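Glucosidase (Croceicoccus marinus, PDB 5Z3K) probably hydrolyses beta-glucosidic bonds as a member of glycoside hydrolase family 39. Local coordinates at residues Gly18-Leu23 with Ala358-Arg363; Tyr86-Thr91 with Arg135-Gly140; Phe154-Gln157 with Leu163-Ser166; Ala318-Asp323 with Asn328-Ala333. All coordinates share one frame; numbering follows the deposited sequence.

Contact 1 (Gly18-Leu23 with Ala358-Arg363); sequences GNMRQL and AALAGR
Met20, a selenomethionine, packs on Leu360 and on the peptide units of strand 358-363, the flat groups of this contact. Over one face of the Ala361-Gly362 peptide lies CE of Met20, 3.6 Å from Ala361 O and placed above the carbonyl oxygen rather than in line with it. The edges of the strand are occupied by its neighbours in the sheet, with backbone hydrogen bonds between Leu360 and Leu373 and between Ala361 and Leu347. The Met20 chain leaves with CG anti to the backbone N (chi1 -175°) and then bends twice, which curls the methyl onto the strand. Gly362 leaves room for it, its CA 3.9 Å from Met20 CE. The sheet is the mixed one beside the barrel, and the loop 18-23 leads into strand 25-27, the first of the (beta/alpha)8 barrel, so the contact joins the two parts of the fold. The two side chains meet end on, and the fork of the leucine receives the selenium, with Met20 SE 4.0 Å from Leu360 CD1 and 4.1 Å from Leu360 CD2. An alanine in place of Leu360 would remove this fork, is likely to open a gap beside the selenium and would probably let the Met20 end swing. Leu360 also touches Ile289 of helix 277-291, while Met20 leans on Gln292 and Thr343.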
loop_
_atom_site.group_PDB
_atom_site.type_symbol
_atom_site.label_atom_id
_atom_site.label_comp_id
_atom_site.label_asym_id
_atom_site.label_seq_id
_atom_site.Cartn_x
_atom_site.Cartn_y
_atom_site.Cartn_z
ATOM N N GLY A 18 -2.682 -22.444 2.986
ATOM C CA GLY A 18 -3.047 -21.725 1.785
ATOM C C GLY A 18 -1.909 -20.798 1.411
ATOM O O GLY A 18 -0.876 -20.760 2.073
ATOM N N ASN A 19 -2.126 -20.039 0.342
ATOM C CA ASN A 19 -1.082 -19.132 -0.134
ATOM C C ASN A 19 -1.098 -17.826 0.648
ATOM O O ASN A 19 -2.161 -17.264 0.928
ATOM C CB ASN A 19 -1.257 -18.832 -1.622
ATOM C CG ASN A 19 -0.916 -20.010 -2.499
ATOM O OD1 ASN A 19 -0.131 -20.884 -2.117
ATOM N ND2 ASN A 19 -1.501 -20.044 -3.686
HETATM N N MSE A 20 0.093 -17.341 0.994
HETATM C CA MSE A 20 0.237 -15.983 1.483
HETATM C C MSE A 20 -0.028 -15.041 0.312
HETATM O O MSE A 20 0.353 -15.340 -0.823
HETATM C CB MSE A 20 1.640 -15.739 2.055
HETATM C CG MSE A 20 1.803 -14.368 2.686
HETATM SE SE MSE A 20 0.895 -14.301 4.396
HETATM C CE MSE A 20 2.246 -15.223 5.454
ATOM N N ARG A 21 -0.679 -13.913 0.567
ATOM C CA ARG A 21 -1.021 -12.965 -0.488
ATOM C C ARG A 21 -0.096 -11.755 -0.404
ATOM O O ARG A 21 0.056 -11.152 0.664
ATOM C CB ARG A 21 -2.491 -12.539 -0.386
ATOM C CG ARG A 21 -3.455 -13.715 -0.477
ATOM C CD ARG A 21 -4.887 -13.264 -0.809
ATOM N NE ARG A 21 -5.453 -12.468 0.272
ATOM C CZ ARG A 21 -5.870 -11.217 0.139
ATOM N NH1 ARG A 21 -5.785 -10.615 -1.039
ATOM N NH2 ARG A 21 -6.381 -10.574 1.186
ATOM N N GLN A 22 0.511 -11.395 -1.531
ATOM C CA GLN A 22 1.553 -10.362 -1.537
ATOM C C GLN A 22 0.905 -8.984 -1.613
ATOM O O GLN A 22 0.669 -8.433 -2.695
ATOM C CB GLN A 22 2.522 -10.595 -2.689
ATOM C CG GLN A 22 3.649 -11.566 -2.335
ATOM C CD GLN A 22 3.163 -13.005 -2.199
ATOM O OE1 GLN A 22 2.640 -13.587 -3.152
ATOM N NE2 GLN A 22 3.329 -13.582 -1.009
ATOM N N LEU A 23 0.624 -8.407 -0.442
ATOM C CA LEU A 23 -0.038 -7.114 -0.355
ATOM C C LEU A 23 0.916 -5.975 0.006
ATOM O O LEU A 23 0.454 -4.858 0.285
ATOM C CB LEU A 23 -1.179 -7.171 0.664
ATOM C CG LEU A 23 -2.327 -8.148 0.371
ATOM C CD1 LEU A 23 -3.519 -7.898 1.326
ATOM C CD2 LEU A 23 -2.746 -8.008 -1.059
ATOM N N ALA A 358 -2.097 -9.029 16.952
ATOM C CA ALA A 358 -2.240 -9.665 15.645
ATOM C C ALA A 358 -1.011 -10.503 15.338
ATOM O O ALA A 358 0.113 -10.084 15.611
ATOM C CB ALA A 358 -2.425 -8.606 14.562
ATOM N N ALA A 359 -1.225 -11.680 14.759
ATOM C CA ALA A 359 -0.122 -12.574 14.462
ATOM C C ALA A 359 -0.371 -13.252 13.124
ATOM O O ALA A 359 -1.517 -13.498 12.733
ATOM C CB ALA A 359 0.066 -13.610 15.583
ATOM N N LEU A 360 0.726 -13.564 12.435
ATOM C CA LEU A 360 0.700 -14.071 11.074
ATOM C C LEU A 360 1.938 -14.930 10.869
ATOM O O LEU A 360 3.031 -14.563 11.313
ATOM C CB LEU A 360 0.663 -12.909 10.064
ATOM C CG LEU A 360 0.677 -13.227 8.567
ATOM C CD1 LEU A 360 -0.579 -13.963 8.134
ATOM C CD2 LEU A 360 0.836 -11.944 7.740
ATOM N N ALA A 361 1.776 -16.069 10.198
ATOM C CA ALA A 361 2.897 -16.984 10.021
ATOM C C ALA A 361 2.952 -17.499 8.590
ATOM O O ALA A 361 1.920 -17.724 7.954
ATOM C CB ALA A 361 2.803 -18.169 10.991
ATOM N N GLY A 362 4.169 -17.727 8.100
ATOM C CA GLY A 362 4.337 -18.225 6.745
ATOM C C GLY A 362 5.713 -18.827 6.564
ATOM O O GLY A 362 6.603 -18.668 7.403
ATOM N N ARG A 363 5.886 -19.552 5.462
ATOM C CA ARG A 363 7.198 -20.123 5.162
ATOM C C ARG A 363 7.553 -19.887 3.700
ATOM O O ARG A 363 6.677 -19.743 2.844
ATOM C CB ARG A 363 7.267 -21.623 5.499
ATOM C CG ARG A 363 6.338 -22.507 4.717
ATOM C CD ARG A 363 6.565 -23.970 5.077
ATOM N NE ARG A 363 5.900 -24.847 4.120
ATOM C CZ ARG A 363 5.606 -26.122 4.342
ATOM N NH1 ARG A 363 5.910 -26.681 5.506
ATOM N NH2 ARG A 363 5.004 -26.831 3.394
#

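Contact 2 (Tyr86-Thr91 with Arg135-Gly140); sequences YNFAAT and RHYVCG
Phe88 and His136 lie face to face, their centroids 3.5 Å apart and their planes only 3° from parallel, and this stack is the tight part of the contact. The overlap is nearly full: His136 CD2 sits over the centre of the phenyl ring, while the opposite face of Phe88 takes CB of Tyr86 nearer its rim. The imidazole reaches this place because CG of His136 stands anti to its backbone N (chi1 176°), sending the ring away from helix 123-138. Both ring nitrogens are engaged outside the stack, ND1 with Trp141 O and NE2 with Asp92 OD1. Two acceptors at its edge, one of them a carboxylate, may favour a doubly protonated imidazole.

In the fold, helices 89-100 and 123-138 precede and follow barrel strand 104-109 in the chain, and the contact ties the beginning of one to the last turn of the other. Tyr137 completes an aromatic cluster there, its ring turned 82° from that of Phe88. Packing is looser along this flank, where Phe88 CD1 and Tyr137 CE2 are 4.0 Å apart. It tightens again at the phenol, where Tyr137 OH comes within 3.1 Å of Thr91 CG2. That hydroxyl also makes a weak hydrogen bond to Asp92, and Thr91 OG1 turns to Ser61. The solvent side begins one residue beyond the stack, where Ala89, an exposed residue, directs its CB away from helix 123-138.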
loop_
_atom_site.group_PDB
_atom_site.type_symbol
_atom_site.label_atom_id
_atom_site.label_comp_id
_atom_site.label_asym_id
_atom_site.label_seq_id
_atom_site.Cartn_x
_atom_site.Cartn_y
_atom_site.Cartn_z
ATOM N N TYR A 86 8.221 13.684 -25.461
ATOM C CA TYR A 86 7.917 13.132 -24.148
ATOM C C TYR A 86 9.078 13.379 -23.195
ATOM O O TYR A 86 10.233 13.473 -23.612
ATOM C CB TYR A 86 7.640 11.631 -24.240
ATOM C CG TYR A 86 6.394 11.305 -25.018
ATOM C CD1 TYR A 86 6.376 11.393 -26.409
ATOM C CD2 TYR A 86 5.224 10.928 -24.369
ATOM C CE1 TYR A 86 5.227 11.105 -27.133
ATOM C CE2 TYR A 86 4.065 10.633 -25.088
ATOM C CZ TYR A 86 4.081 10.734 -26.471
ATOM O OH TYR A 86 2.942 10.453 -27.191
ATOM N N ASN A 87 8.761 13.470 -21.907
ATOM C CA ASN A 87 9.748 13.756 -20.861
ATOM C C ASN A 87 9.767 12.543 -19.934
ATOM O O ASN A 87 9.092 12.520 -18.899
ATOM C CB ASN A 87 9.387 15.082 -20.130
ATOM C CG ASN A 87 10.265 15.361 -18.919
ATOM O OD1 ASN A 87 11.381 14.848 -18.802
ATOM N ND2 ASN A 87 9.749 16.177 -18.001
ATOM N N PHE A 88 10.524 11.517 -20.334
ATOM C CA PHE A 88 10.541 10.236 -19.632
ATOM C C PHE A 88 11.690 10.094 -18.635
ATOM O O PHE A 88 11.688 9.134 -17.858
ATOM C CB PHE A 88 10.632 9.072 -20.633
ATOM C CG PHE A 88 9.382 8.838 -21.462
ATOM C CD1 PHE A 88 8.129 8.716 -20.871
ATOM C CD2 PHE A 88 9.476 8.691 -22.838
ATOM C CE1 PHE A 88 6.988 8.464 -21.643
ATOM C CE2 PHE A 88 8.334 8.434 -23.621
ATOM C CZ PHE A 88 7.090 8.328 -23.018
ATOM N N ALA A 89 12.656 11.012 -18.619
ATOM C CA ALA A 89 13.937 10.727 -17.979
ATOM C C ALA A 89 13.771 10.365 -16.507
ATOM O O ALA A 89 14.239 9.309 -16.062
ATOM C CB ALA A 89 14.893 11.910 -18.134
ATOM N N ALA A 90 13.127 11.234 -15.722
ATOM C CA ALA A 90 13.071 10.959 -14.286
ATOM C C ALA A 90 12.193 9.748 -14.015
ATOM O O ALA A 90 12.520 8.904 -13.169
ATOM C CB ALA A 90 12.558 12.185 -13.523
ATOM N N THR A 91 11.077 9.645 -14.737
ATOM C CA THR A 91 10.194 8.498 -14.562
ATOM C C THR A 91 10.901 7.201 -14.959
ATOM O O THR A 91 10.754 6.173 -14.285
ATOM C CB THR A 91 8.911 8.698 -15.372
ATOM O OG1 THR A 91 8.310 9.948 -15.019
ATOM C CG2 THR A 91 7.916 7.568 -15.080
ATOM N N ARG A 135 3.116 2.456 -24.248
ATOM C CA ARG A 135 4.021 1.739 -25.141
ATOM C C ARG A 135 5.475 1.943 -24.739
ATOM O O ARG A 135 6.303 1.047 -24.926
ATOM C CB ARG A 135 3.805 2.200 -26.583
ATOM C CG ARG A 135 2.553 1.638 -27.220
ATOM C CD ARG A 135 2.429 2.014 -28.701
ATOM N NE ARG A 135 1.152 1.535 -29.225
ATOM C CZ ARG A 135 0.881 0.254 -29.472
ATOM N NH1 ARG A 135 1.810 -0.675 -29.278
ATOM N NH2 ARG A 135 -0.317 -0.099 -29.919
ATOM N N HIS A 136 5.803 3.117 -24.204
ATOM C CA HIS A 136 7.163 3.344 -23.731
ATOM C C HIS A 136 7.507 2.423 -22.564
ATOM O O HIS A 136 8.633 1.917 -22.478
ATOM C CB HIS A 136 7.337 4.812 -23.342
ATOM C CG HIS A 136 8.665 5.127 -22.745
ATOM N ND1 HIS A 136 9.811 5.278 -23.504
ATOM C CD2 HIS A 136 9.035 5.328 -21.459
ATOM C CE1 HIS A 136 10.827 5.556 -22.709
ATOM N NE2 HIS A 136 10.385 5.587 -21.462
ATOM N N TYR A 137 6.559 2.171 -21.663
ATOM C CA TYR A 137 6.871 1.368 -20.488
ATOM C C TYR A 137 6.510 -0.104 -20.631
ATOM O O TYR A 137 6.883 -0.894 -19.762
ATOM C CB TYR A 137 6.194 1.965 -19.244
ATOM C CG TYR A 137 6.893 3.251 -18.856
ATOM C CD1 TYR A 137 8.218 3.229 -18.428
ATOM C CD2 TYR A 137 6.265 4.486 -18.994
ATOM C CE1 TYR A 137 8.885 4.390 -18.103
ATOM C CE2 TYR A 137 6.929 5.663 -18.670
ATOM C CZ TYR A 137 8.237 5.610 -18.223
ATOM O OH TYR A 137 8.924 6.774 -17.927
ATOM N N VAL A 138 5.828 -0.501 -21.711
ATOM C CA VAL A 138 5.407 -1.881 -21.905
ATOM C C VAL A 138 6.044 -2.513 -23.138
ATOM O O VAL A 138 6.425 -3.690 -23.104
ATOM C CB VAL A 138 3.868 -1.992 -21.969
ATOM C CG1 VAL A 138 3.448 -3.427 -22.286
ATOM C CG2 VAL A 138 3.243 -1.533 -20.642
ATOM N N CYS A 139 6.184 -1.756 -24.233
ATOM C CA CYS A 139 6.651 -2.302 -25.507
ATOM C C CYS A 139 7.987 -1.721 -25.965
ATOM O O CYS A 139 8.340 -1.865 -27.136
ATOM C CB CYS A 139 5.595 -2.078 -26.598
ATOM S SG CYS A 139 3.961 -2.687 -26.142
ATOM N N GLY A 140 8.737 -1.061 -25.084
ATOM C CA GLY A 140 10.024 -0.509 -25.480
ATOM C C GLY A 140 9.993 0.721 -26.366
ATOM O O GLY A 140 11.052 1.133 -26.850
#

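Contact 3 (Phe154-Gln157 with Leu163-Ser166); sequences FGDQ and LHFS
Asp156 and Gln157 converge on His164 from the end of barrel strand 151-154. Beyond Phe154 and Gly155 comes Asp156, its CG anti to the backbone N (chi1 -173°). This brings Asp156 OD1 to the rim of the imidazole, 2.8 Å from His164 ND1, with carboxylate and ring nearly coplanar at 14°. The bond is weak because it is strongly bent, and His164 ND1 makes a second weak one to the backbone Asp156 O at 3.1 Å. Asp156 OD2 is held by Tyr264 and by a salt bridge to Arg55. Gln157 lies over one face of the ring, its CB making a CH-pi contact 4.1 Å from the His164 centroid. Gln157 NE2 turns back to donate to Asp156 OD1 at 3.0 Å, bracing the oxygen His164 also uses. A water accepts from His164 N and lies within bonding distance of Gln157 O. This is the C-terminal end of the fourth barrel strand, where GH39 relatives carry an Asn-Glu pair with the acid/base glutamate; Asp156 and Gln157 probably occupy those positions. Backbone bonds tie Phe154 to Gly193 and Gln157 to Cys196 of strand 191-197, while Phe154 and Phe165 each meet Phe172 of helix 169-186 edge-to-face.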
loop_
_atom_site.group_PDB
_atom_site.type_symbol
_atom_site.label_atom_id
_atom_site.label_comp_id
_atom_site.label_asym_id
_atom_site.label_seq_id
_atom_site.Cartn_x
_atom_site.Cartn_y
_atom_site.Cartn_z
ATOM N N PHE A 154 -6.184 5.330 -13.429
ATOM C CA PHE A 154 -6.636 6.668 -13.786
ATOM C C PHE A 154 -7.356 7.298 -12.604
ATOM O O PHE A 154 -8.403 6.806 -12.176
ATOM C CB PHE A 154 -7.562 6.675 -15.002
ATOM C CG PHE A 154 -7.998 8.069 -15.382
ATOM C CD1 PHE A 154 -7.203 8.856 -16.201
ATOM C CD2 PHE A 154 -9.168 8.612 -14.869
ATOM C CE1 PHE A 154 -7.578 10.162 -16.527
ATOM C CE2 PHE A 154 -9.557 9.911 -15.189
ATOM C CZ PHE A 154 -8.748 10.688 -16.011
ATOM N N GLY A 155 -6.820 8.408 -12.111
ATOM C CA GLY A 155 -7.500 9.174 -11.086
ATOM C C GLY A 155 -6.761 9.272 -9.764
ATOM O O GLY A 155 -5.959 8.401 -9.414
ATOM N N ASP A 156 -7.043 10.332 -9.014
ATOM C CA ASP A 156 -6.594 10.428 -7.628
ATOM C C ASP A 156 -7.571 11.335 -6.893
ATOM O O ASP A 156 -7.554 12.549 -7.101
ATOM C CB ASP A 156 -5.161 10.956 -7.540
ATOM C CG ASP A 156 -4.621 10.912 -6.120
ATOM O OD1 ASP A 156 -4.864 11.880 -5.373
ATOM O OD2 ASP A 156 -3.967 9.911 -5.742
ATOM N N GLN A 157 -8.419 10.744 -6.042
ATOM C CA GLN A 157 -9.351 11.479 -5.196
ATOM C C GLN A 157 -10.182 12.523 -5.959
ATOM O O GLN A 157 -10.217 13.691 -5.571
ATOM C CB GLN A 157 -8.607 12.145 -4.047
ATOM C CG GLN A 157 -7.382 11.373 -3.622
ATOM C CD GLN A 157 -6.696 11.905 -2.380
ATOM O OE1 GLN A 157 -7.343 12.268 -1.402
ATOM N NE2 GLN A 157 -5.368 11.925 -2.407
ATOM N N LEU A 163 -10.385 19.721 -5.265
ATOM C CA LEU A 163 -8.968 19.943 -5.022
ATOM C C LEU A 163 -8.061 19.034 -5.842
ATOM O O LEU A 163 -6.884 19.363 -6.014
ATOM C CB LEU A 163 -8.677 19.778 -3.533
ATOM C CG LEU A 163 -9.404 20.793 -2.645
ATOM C CD1 LEU A 163 -9.049 20.599 -1.177
ATOM C CD2 LEU A 163 -9.101 22.215 -3.084
ATOM N N HIS A 164 -8.567 17.911 -6.357
ATOM C CA HIS A 164 -7.783 17.057 -7.248
ATOM C C HIS A 164 -8.323 16.973 -8.666
ATOM O O HIS A 164 -7.567 16.602 -9.573
ATOM C CB HIS A 164 -7.687 15.626 -6.694
ATOM C CG HIS A 164 -6.783 15.497 -5.509
ATOM N ND1 HIS A 164 -5.908 14.443 -5.350
ATOM C CD2 HIS A 164 -6.623 16.287 -4.422
ATOM C CE1 HIS A 164 -5.244 14.593 -4.217
ATOM N NE2 HIS A 164 -5.656 15.705 -3.635
ATOM N N PHE A 165 -9.595 17.291 -8.884
ATOM C CA PHE A 165 -10.179 17.291 -10.222
ATOM C C PHE A 165 -11.227 18.391 -10.285
ATOM O O PHE A 165 -12.199 18.355 -9.522
ATOM C CB PHE A 165 -10.805 15.934 -10.550
ATOM C CG PHE A 165 -11.243 15.807 -11.972
ATOM C CD1 PHE A 165 -10.313 15.603 -12.977
ATOM C CD2 PHE A 165 -12.591 15.886 -12.310
ATOM C CE1 PHE A 165 -10.712 15.489 -14.295
ATOM C CE2 PHE A 165 -12.994 15.773 -13.628
ATOM C CZ PHE A 165 -12.056 15.576 -14.620
ATOM N N SER A 166 -11.043 19.358 -11.189
ATOM C CA SER A 166 -11.977 20.469 -11.326
ATOM C C SER A 166 -12.874 20.350 -12.556
ATOM O O SER A 166 -13.627 21.287 -12.858
ATOM C CB SER A 166 -11.218 21.792 -11.360
ATOM O OG SER A 166 -10.260 21.801 -12.403
HETATM O O HOH W 1 -11.215 16.577 -6.550
#

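Contact 4 (Ala318-Asp323 with Asn328-Ala333); sequences AGIFED and NARTGA
Asn328 sets its CG between its own backbone N and carbonyl carbon (chi1 52°), which turns the amide so that ND2 meets Ile320 and Glu322 while OD1 faces the helix. It is the N-cap of helix 329-341, the helix that follows the last barrel strand. With Thr331 it forms a capping box: Thr331 N donates to Asn328 OD1, and Asn328 N donates to Thr331 OG1, both at 2.8 Å. Asn328 ND2 spends both hydrogens in the amide plane, on Ile320 O at 2.8 Å in an almost straight bond (167°) and on Glu322 OE2 at 3.0 Å. With an alanine at Asn328, the Ile320 carbonyl and the Glu322 carboxylate would probably lose their shared donor and the first helical turn its cap. The Arg330 guanidinium lays one face over Ile320 O. Its salt bridge to Glu322 OE2 is long, and two waters, one held only weakly by Arg330 NH2, bridge that nitrogen to the oxygen, while Asp277 takes NE directly. Nearer the backbone, Ile320 CB packs against Arg330 CB at 3.8 Å. Thr331 sends CG2 over the middle of the Phe321 ring, a CH-pi contact 3.5 Å from the centroid and 8° off the ring normal.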
loop_
_atom_site.group_PDB
_atom_site.type_symbol
_atom_site.label_atom_id
_atom_site.label_comp_id
_atom_site.label_asym_id
_atom_site.label_seq_id
_atom_site.Cartn_x
_atom_site.Cartn_y
_atom_site.Cartn_z
ATOM N N ALA A 318 2.999 11.446 6.932
ATOM C CA ALA A 318 2.781 10.048 6.581
ATOM C C ALA A 318 4.042 9.375 6.040
ATOM O O ALA A 318 4.094 8.140 5.993
ATOM C CB ALA A 318 1.649 9.935 5.552
ATOM N N GLY A 319 5.059 10.142 5.653
ATOM C CA GLY A 319 6.337 9.550 5.282
ATOM C C GLY A 319 6.989 8.913 6.501
ATOM O O GLY A 319 7.254 9.607 7.499
ATOM N N ILE A 320 7.241 7.601 6.452
ATOM C CA ILE A 320 7.646 6.904 7.670
ATOM C C ILE A 320 9.134 7.033 7.975
ATOM O O ILE A 320 9.539 6.790 9.116
ATOM C CB ILE A 320 7.263 5.410 7.648
ATOM C CG1 ILE A 320 7.892 4.684 6.447
ATOM C CG2 ILE A 320 5.743 5.267 7.670
ATOM C CD1 ILE A 320 7.694 3.162 6.488
ATOM N N PHE A 321 9.960 7.419 7.007
ATOM C CA PHE A 321 11.376 7.617 7.285
ATOM C C PHE A 321 11.615 8.985 7.917
ATOM O O PHE A 321 10.831 9.918 7.747
ATOM C CB PHE A 321 12.206 7.516 6.002
ATOM C CG PHE A 321 12.282 6.126 5.437
ATOM C CD1 PHE A 321 11.212 5.593 4.724
ATOM C CD2 PHE A 321 13.432 5.367 5.588
ATOM C CE1 PHE A 321 11.285 4.305 4.211
ATOM C CE2 PHE A 321 13.512 4.080 5.076
ATOM C CZ PHE A 321 12.440 3.548 4.387
ATOM N N GLU A 322 12.733 9.109 8.635
ATOM C CA GLU A 322 13.123 10.429 9.113
ATOM C C GLU A 322 13.467 11.331 7.933
ATOM O O GLU A 322 13.782 10.860 6.840
ATOM C CB GLU A 322 14.327 10.331 10.055
ATOM C CG GLU A 322 14.080 9.457 11.276
ATOM C CD GLU A 322 13.032 10.034 12.197
ATOM O OE1 GLU A 322 13.059 11.251 12.467
ATOM O OE2 GLU A 322 12.178 9.268 12.669
ATOM N N ASP A 323 13.443 12.648 8.186
ATOM C CA ASP A 323 13.752 13.629 7.142
ATOM C C ASP A 323 15.041 13.297 6.390
ATOM O O ASP A 323 15.143 13.539 5.178
ATOM C CB ASP A 323 13.839 15.031 7.754
ATOM C CG ASP A 323 12.490 15.556 8.225
ATOM O OD1 ASP A 323 11.465 14.853 8.071
ATOM O OD2 ASP A 323 12.447 16.687 8.760
ATOM N N ASN A 328 13.625 3.946 11.894
ATOM C CA ASN A 328 12.920 4.069 13.160
ATOM C C ASN A 328 12.035 2.838 13.321
ATOM O O ASN A 328 12.179 1.852 12.592
ATOM C CB ASN A 328 12.126 5.380 13.195
ATOM C CG ASN A 328 11.240 5.541 11.980
ATOM O OD1 ASN A 328 10.719 4.554 11.457
ATOM N ND2 ASN A 328 11.087 6.780 11.497
ATOM N N ALA A 329 11.101 2.897 14.272
ATOM C CA ALA A 329 10.224 1.753 14.489
ATOM C C ALA A 329 9.267 1.551 13.314
ATOM O O ALA A 329 8.956 0.408 12.955
ATOM C CB ALA A 329 9.441 1.917 15.795
ATOM N N ARG A 330 8.776 2.636 12.711
ATOM C CA ARG A 330 7.880 2.488 11.557
ATOM C C ARG A 330 8.593 1.808 10.392
ATOM O O ARG A 330 8.043 0.902 9.753
ATOM C CB ARG A 330 7.330 3.848 11.110
ATOM C CG ARG A 330 6.126 4.374 11.896
ATOM C CD ARG A 330 5.954 5.877 11.649
ATOM N NE ARG A 330 7.032 6.648 12.269
ATOM C CZ ARG A 330 7.381 7.880 11.918
ATOM N NH1 ARG A 330 6.732 8.507 10.939
ATOM N NH2 ARG A 330 8.378 8.488 12.560
ATOM N N THR A 331 9.812 2.257 10.069
ATOM C CA THR A 331 10.526 1.614 8.973
ATOM C C THR A 331 10.905 0.189 9.346
ATOM O O THR A 331 10.983 -0.679 8.471
ATOM C CB THR A 331 11.770 2.421 8.570
ATOM O OG1 THR A 331 12.694 2.493 9.659
ATOM C CG2 THR A 331 11.382 3.843 8.163
ATOM N N GLY A 332 11.132 -0.073 10.633
ATOM C CA GLY A 332 11.414 -1.431 11.047
ATOM C C GLY A 332 10.207 -2.326 10.840
ATOM O O GLY A 332 10.310 -3.398 10.241
ATOM N N ALA A 333 9.040 -1.881 11.317
ATOM C CA ALA A 333 7.820 -2.661 11.122
ATOM C C ALA A 333 7.518 -2.846 9.639
ATOM O O ALA A 333 7.066 -3.916 9.215
ATOM C CB ALA A 333 6.641 -1.990 11.832
HETATM O O HOH W 2 6.450 11.411 10.382
HETATM O O HOH W 3 8.761 10.779 9.845
HETATM O O HOH W 4 10.645 8.587 14.672
HETATM O O HOH W 5 9.863 10.867 11.904
#

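All four contacts are largely buried, yet they serve different parts of the fold. Contact 1 alone reaches the sheet beside the barrel and has no hydrogen bonds across it, resting on van der Waals packing, whereas contacts 2, 3 and 4 bind loops and helices of the barrel itself. Contact 2, farthest from the chain centre, relies on stacked rings on the barrel's outer wall. Contact 3 is polar, its carboxylate and imidazole held in a loop at a strand end. Contact 4 combines helix capping with a water-bridged charge pair at its partly exposed rim. Contacts 2, 3 and 4 are nested in the chain loop closed by contact 1. Contacts 1 and 4 come nearest, about 10 Å between nearest atoms.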